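Local atomic coordinates of SnoaL-like polyketide cyclase (Agrobacterium tumefaciens str. C58, PDB entry 3EHC), a protein that is of unknown function but belongs to the SnoaL-like polyketide cyclase family of the NTF2 clan, whose cone-shaped fold typically encloses a small-molecule pocket. Residues 24-28 with 108-112; 70-76 with 102-106. All blocks are in the same frame, centred on the assembly; numbering follows the deposited sequence.

Contact 1. Residues 24-28 with 108-112. With SO4 (sulfate ion), chain H.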
loop_
_atom_site.group_PDB
_atom_site.type_symbol
_atom_site.label_atom_id
_atom_site.label_comp_id
_atom_site.label_asym_id
_atom_site.label_seq_id
_atom_site.Cartn_x
_atom_site.Cartn_y
_atom_site.Cartn_z
ATOM N N LEU B 24 16.954 -9.615 -14.703
ATOM C CA LEU B 24 15.823 -9.665 -13.756
ATOM C C LEU B 24 15.869 -10.843 -12.780
ATOM O O LEU B 24 15.549 -10.692 -11.598
ATOM C CB LEU B 24 14.498 -9.683 -14.525
ATOM C CG LEU B 24 13.181 -9.528 -13.768
ATOM C CD1 LEU B 24 13.155 -8.269 -12.899
ATOM C CD2 LEU B 24 12.060 -9.511 -14.793
ATOM N N GLY B 25 16.266 -12.008 -13.271
ATOM C CA GLY B 25 16.404 -13.195 -12.432
ATOM C C GLY B 25 17.438 -13.143 -11.310
ATOM O O GLY B 25 17.438 -14.023 -10.449
ATOM N N THR B 26 18.325 -12.142 -11.321
ATOM C CA THR B 26 19.200 -11.848 -10.174
ATOM C C THR B 26 18.368 -11.475 -8.956
ATOM O O THR B 26 18.727 -11.815 -7.834
ATOM C CB THR B 26 20.207 -10.706 -10.507
ATOM O OG1 THR B 26 21.240 -11.232 -11.348
ATOM C CG2 THR B 26 20.855 -10.094 -9.245
ATOM N N PHE B 27 17.238 -10.801 -9.203
ATOM C CA PHE B 27 16.393 -10.204 -8.164
ATOM C C PHE B 27 15.026 -10.885 -7.968
ATOM O O PHE B 27 14.401 -10.705 -6.932
ATOM C CB PHE B 27 16.151 -8.735 -8.519
ATOM C CG PHE B 27 17.410 -7.941 -8.756
ATOM C CD1 PHE B 27 18.241 -7.605 -7.703
ATOM C CD2 PHE B 27 17.747 -7.507 -10.033
ATOM C CE1 PHE B 27 19.387 -6.870 -7.914
ATOM C CE2 PHE B 27 18.898 -6.772 -10.249
ATOM C CZ PHE B 27 19.718 -6.454 -9.186
ATOM N N VAL B 28 14.559 -11.651 -8.956
ATOM C CA VAL B 28 13.185 -12.195 -8.955
ATOM C C VAL B 28 13.248 -13.720 -9.146
ATOM O O VAL B 28 13.925 -14.202 -10.039
ATOM C CB VAL B 28 12.292 -11.498 -10.045
ATOM C CG1 VAL B 28 10.898 -12.116 -10.157
ATOM C CG2 VAL B 28 12.155 -10.008 -9.734
ATOM N N GLN B 108 15.731 -16.544 -0.434
ATOM C CA GLN B 108 17.100 -16.618 -0.930
ATOM C C GLN B 108 17.527 -15.401 -1.753
ATOM O O GLN B 108 18.103 -15.564 -2.845
ATOM C CB GLN B 108 17.299 -17.918 -1.715
ATOM C CG GLN B 108 17.265 -19.128 -0.798
ATOM C CD GLN B 108 16.408 -20.219 -1.332
ATOM O OE1 GLN B 108 16.869 -21.036 -2.143
ATOM N NE2 GLN B 108 15.137 -20.256 -0.882
ATOM N N ALA B 109 17.272 -14.207 -1.195
ATOM C CA ALA B 109 17.710 -12.909 -1.765
ATOM C C ALA B 109 16.982 -12.506 -3.063
ATOM O O ALA B 109 17.423 -11.598 -3.773
ATOM C CB ALA B 109 19.235 -12.872 -1.950
ATOM N N LYS B 110 15.863 -13.165 -3.355
ATOM C CA LYS B 110 15.048 -12.850 -4.539
ATOM C C LYS B 110 13.552 -12.693 -4.190
ATOM O O LYS B 110 13.024 -13.368 -3.304
ATOM C CB LYS B 110 15.190 -13.959 -5.602
ATOM C CG LYS B 110 16.587 -14.182 -6.153
ATOM C CD LYS B 110 16.541 -15.182 -7.304
ATOM C CE LYS B 110 17.917 -15.468 -7.872
ATOM N NZ LYS B 110 17.801 -16.294 -9.103
ATOM N N ILE B 111 12.885 -11.800 -4.914
ATOM C CA ILE B 111 11.460 -11.564 -4.760
ATOM C C ILE B 111 10.687 -12.803 -5.157
ATOM O O ILE B 111 10.843 -13.290 -6.274
ATOM C CB ILE B 111 10.973 -10.393 -5.657
ATOM C CG1 ILE B 111 11.476 -9.049 -5.104
ATOM C CG2 ILE B 111 9.429 -10.420 -5.824
ATOM C CD1 ILE B 111 11.790 -8.031 -6.187
ATOM N N ARG B 112 9.840 -13.293 -4.245
ATOM C CA ARG B 112 9.094 -14.543 -4.439
ATOM C C ARG B 112 7.583 -14.313 -4.505
ATOM O O ARG B 112 6.867 -14.961 -5.275
ATOM C CB ARG B 112 9.460 -15.523 -3.312
ATOM C CG ARG B 112 8.817 -16.904 -3.343
ATOM C CD ARG B 112 8.855 -17.576 -4.686
ATOM N NE ARG B 112 8.167 -18.865 -4.640
ATOM C CZ ARG B 112 6.857 -19.039 -4.843
ATOM N NH1 ARG B 112 6.044 -18.015 -5.091
ATOM N NH2 ARG B 112 6.341 -20.260 -4.784
HETATM S S SO4 H . 9.047 -22.570 -4.578
HETATM O O1 SO4 H . 9.770 -21.446 -5.176
HETATM O O2 SO4 H . 9.971 -23.625 -4.168
HETATM O O3 SO4 H . 8.074 -23.093 -5.548
HETATM O O4 SO4 H . 8.385 -22.122 -3.359
HETATM O O HOH W 1 19.035 -10.648 -5.733
HETATM O O HOH W 2 15.325 -16.697 -10.823
#
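The ammonium of Lys110 is caught by a main-chain carbonyl: NZ donates to Gly25 O at 2.7 Å, almost in line with the carbonyl (C=O...N angle 164°). Beyond CG the lysine is fully extended, and its methylenes run beside the turn 24-28, with CG 3.6 Å from Thr26 O, before the ammonium arrives at the glycine. The long chain of a lysine suits the place, its methylenes lying along the loop and its amine bonding at the end. A water accepts from the same NZ and lies 3.0 Å from Val28 O, to which it probably donates; a second water sits between Thr26 O and Ala109 O, but its approach to Thr26 O is too short to be trusted.

Next to the lysine the backbones make a single parallel bridge, Val28 with Ile111, and Ile111 N donates to Phe27 O at 2.8 Å. Both bridged side chains are beta-branched, suited to extended backbone, and lie on one face of the sheet, where Val28 CG2 meets Ile111 CD1 at 4.1 Å. Arg112 is turned away from residues 24-28; its NE and NH2 hold a sulfate, probably from the crystallisation liquor, with NE 3.1 Å from O1 of the sulfate, while NH1 forms a salt bridge with Glu33.

The contact thus joins the loop after helix 5-17 to strand 110-118. Val28 and Leu24 pack on helix 40-54, Phe27 on helix 5-17, and Ile111 reaches both Tyr12 of helix 5-17 and strand 96-107.

Contact 2. Residues 70-76 with 102-106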
loop_
_atom_site.group_PDB
_atom_site.type_symbol
_atom_site.label_atom_id
_atom_site.label_comp_id
_atom_site.label_asym_id
_atom_site.label_seq_id
_atom_site.Cartn_x
_atom_site.Cartn_y
_atom_site.Cartn_z
ATOM N N THR B 70 12.997 -11.218 6.074
ATOM C CA THR B 70 12.377 -11.894 4.931
ATOM C C THR B 70 11.465 -11.019 4.103
ATOM O O THR B 70 11.109 -11.404 2.993
ATOM C CB THR B 70 11.611 -13.189 5.364
ATOM O OG1 THR B 70 10.498 -12.855 6.204
ATOM C CG2 THR B 70 12.570 -14.171 6.093
ATOM N N ARG B 71 11.084 -9.852 4.612
ATOM C CA ARG B 71 10.062 -9.058 3.938
ATOM C C ARG B 71 10.452 -7.596 3.797
ATOM O O ARG B 71 11.185 -7.057 4.619
ATOM C CB ARG B 71 8.746 -9.180 4.692
ATOM C CG ARG B 71 8.179 -10.592 4.786
ATOM C CD ARG B 71 6.839 -10.581 5.528
ATOM N NE ARG B 71 5.769 -11.222 4.752
ATOM C CZ ARG B 71 5.273 -12.443 4.981
ATOM N NH1 ARG B 71 5.734 -13.195 5.986
ATOM N NH2 ARG B 71 4.312 -12.926 4.187
ATOM N N LEU B 72 9.948 -6.966 2.740
ATOM C CA LEU B 72 10.149 -5.521 2.526
ATOM C C LEU B 72 8.831 -4.894 2.070
ATOM O O LEU B 72 8.111 -5.478 1.247
ATOM C CB LEU B 72 11.298 -5.235 1.527
ATOM C CG LEU B 72 11.634 -3.778 1.164
ATOM C CD1 LEU B 72 13.097 -3.599 0.886
ATOM C CD2 LEU B 72 10.781 -3.295 -0.058
ATOM N N ALA B 73 8.503 -3.743 2.658
ATOM C CA ALA B 73 7.368 -2.931 2.230
ATOM C C ALA B 73 7.924 -1.603 1.700
ATOM O O ALA B 73 8.762 -0.962 2.370
ATOM C CB ALA B 73 6.440 -2.699 3.393
ATOM N N ALA B 74 7.465 -1.201 0.508
ATOM C CA ALA B 74 7.899 0.056 -0.132
ATOM C C ALA B 74 6.712 0.972 -0.437
ATOM O O ALA B 74 5.679 0.509 -0.912
ATOM C CB ALA B 74 8.686 -0.244 -1.425
ATOM N N ARG B 75 6.851 2.262 -0.120
ATOM C CA ARG B 75 6.032 3.307 -0.718
ATOM C C ARG B 75 6.857 3.915 -1.847
ATOM O O ARG B 75 7.862 4.551 -1.599
ATOM C CB ARG B 75 5.640 4.370 0.295
ATOM C CG ARG B 75 4.890 5.540 -0.295
ATOM C CD ARG B 75 4.575 6.504 0.863
ATOM N NE ARG B 75 4.185 7.828 0.423
ATOM C CZ ARG B 75 2.956 8.127 0.011
ATOM N NH1 ARG B 75 1.976 7.216 -0.005
ATOM N NH2 ARG B 75 2.698 9.349 -0.342
ATOM N N LEU B 76 6.402 3.689 -3.077
ATOM C CA LEU B 76 7.008 4.187 -4.291
ATOM C C LEU B 76 6.148 5.337 -4.783
ATOM O O LEU B 76 4.915 5.227 -4.791
ATOM C CB LEU B 76 6.975 3.098 -5.365
ATOM C CG LEU B 76 7.632 1.766 -5.008
ATOM C CD1 LEU B 76 7.278 0.636 -5.990
ATOM C CD2 LEU B 76 9.087 2.057 -4.973
ATOM N N VAL B 102 3.581 -1.536 -1.760
ATOM C CA VAL B 102 3.851 -2.898 -2.181
ATOM C C VAL B 102 4.639 -3.659 -1.107
ATOM O O VAL B 102 5.548 -3.129 -0.489
ATOM C CB VAL B 102 4.534 -2.899 -3.604
ATOM C CG1 VAL B 102 5.707 -1.977 -3.606
ATOM C CG2 VAL B 102 4.869 -4.353 -4.124
ATOM N N PHE B 103 4.206 -4.891 -0.870
ATOM C CA PHE B 103 4.874 -5.859 0.016
ATOM C C PHE B 103 5.582 -6.946 -0.808
ATOM O O PHE B 103 5.030 -7.448 -1.791
ATOM C CB PHE B 103 3.853 -6.535 0.964
ATOM C CG PHE B 103 3.333 -5.630 2.017
ATOM C CD1 PHE B 103 2.272 -4.769 1.743
ATOM C CD2 PHE B 103 3.923 -5.573 3.279
ATOM C CE1 PHE B 103 1.823 -3.883 2.697
ATOM C CE2 PHE B 103 3.432 -4.667 4.250
ATOM C CZ PHE B 103 2.410 -3.848 3.947
ATOM N N TYR B 104 6.800 -7.283 -0.398
ATOM C CA TYR B 104 7.585 -8.350 -1.016
ATOM C C TYR B 104 7.971 -9.399 0.014
ATOM O O TYR B 104 8.416 -9.068 1.117
ATOM C CB TYR B 104 8.869 -7.817 -1.646
ATOM C CG TYR B 104 8.682 -6.705 -2.664
ATOM C CD1 TYR B 104 8.611 -5.381 -2.256
ATOM C CD2 TYR B 104 8.585 -6.983 -4.033
ATOM C CE1 TYR B 104 8.466 -4.352 -3.164
ATOM C CE2 TYR B 104 8.416 -5.947 -4.971
ATOM C CZ TYR B 104 8.366 -4.624 -4.519
ATOM O OH TYR B 104 8.213 -3.571 -5.403
ATOM N N ASP B 105 7.773 -10.664 -0.350
ATOM C CA ASP B 105 8.272 -11.778 0.422
ATOM C C ASP B 105 9.495 -12.250 -0.365
ATOM O O ASP B 105 9.387 -12.561 -1.548
ATOM C CB ASP B 105 7.166 -12.832 0.583
ATOM C CG ASP B 105 7.501 -13.939 1.591
ATOM O OD1 ASP B 105 8.373 -13.790 2.512
ATOM O OD2 ASP B 105 6.856 -15.010 1.433
ATOM N N PHE B 106 10.659 -12.233 0.288
ATOM C CA PHE B 106 11.926 -12.669 -0.302
ATOM C C PHE B 106 12.221 -14.110 0.099
ATOM O O PHE B 106 11.908 -14.527 1.216
ATOM C CB PHE B 106 13.082 -11.773 0.152
ATOM C CG PHE B 106 13.220 -10.520 -0.640
ATOM C CD1 PHE B 106 12.417 -9.412 -0.353
ATOM C CD2 PHE B 106 14.134 -10.445 -1.686
ATOM C CE1 PHE B 106 12.521 -8.247 -1.089
ATOM C CE2 PHE B 106 14.254 -9.296 -2.426
ATOM C CZ PHE B 106 13.436 -8.180 -2.119
#
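Leu72 and Tyr104 face each other as a hydrogen-bonded antiparallel pair, joined by two backbone bonds: Tyr104 N to Leu72 O at 2.8 Å and Leu72 N to Tyr104 O at 3.1 Å. Ala74 and Val102 form a second such pair, and Phe106 N donates to Thr70 O at the end of the ladder. Arg71 with Asp105 and Ala73 with Phe103 are the non-hydrogen-bonded pairs that alternate with these.

Apolar contacts line one face of the sheet. The side chains of Leu72 and Tyr104 run alongside each other in the same direction, and Leu72 CD2 rests 3.7 Å from Tyr104 CD1. Leu72 CB also nears the Phe106 ring. In Val102, chi1 of 51° sets CG1 between the backbone N and the carbonyl carbon and CG2 over a face of the Tyr104 ring, offset toward the rim. Val102 CG1 meets Ala74 CB and lies 3.9 Å from Leu76 CD1. Tyrosine suits this buried face because its ring fills the apolar layer while its hydroxyl bonds to that of Tyr9. On the other face Ala73, small enough to admit a ring beside it, puts CB 3.7 Å from Phe103 CE2.

The charged pair is looser. The guanidinium of Arg71 and the carboxylate of Asp105 stack with planes 3° apart, Asp105 OD1 lying over the centre of the guanidinium. No N-H points at that oxygen, and any attraction is probably electrostatic rather than a hydrogen bond.

The face of Ala73 and Phe103 meets the second subunit: Ala73 packs on its counterpart there, and Phe103 stands edge-to-face with His101 of that subunit. Helix 5-17 covers the face of Leu72, Ala74 and Phe106, and strands 62-67 and 110-118 flank the pair.

Contacts 1 and 2, their centres about 13 Å apart, both reach the same mixed sheet. Contact 2 joins its strands 71-80 and 96-107, while contact 1 ties strand 110-118 to the loop leading into the short strand 28-29. Along the chain 24-28 comes first, then 70-76, 102-106 and 108-112, so the whole of contact 2 falls between the halves of contact 1. Strands 96-107 and 110-118 are consecutive neighbours, and there the contacts meet: Arg112 N probably bonds to Asp105 O, and Ile111 CG1 packs on Tyr104 and Phe106. One face of contact 2 meets the second subunit, while the other, with contact 1, is backed by helix 5-17.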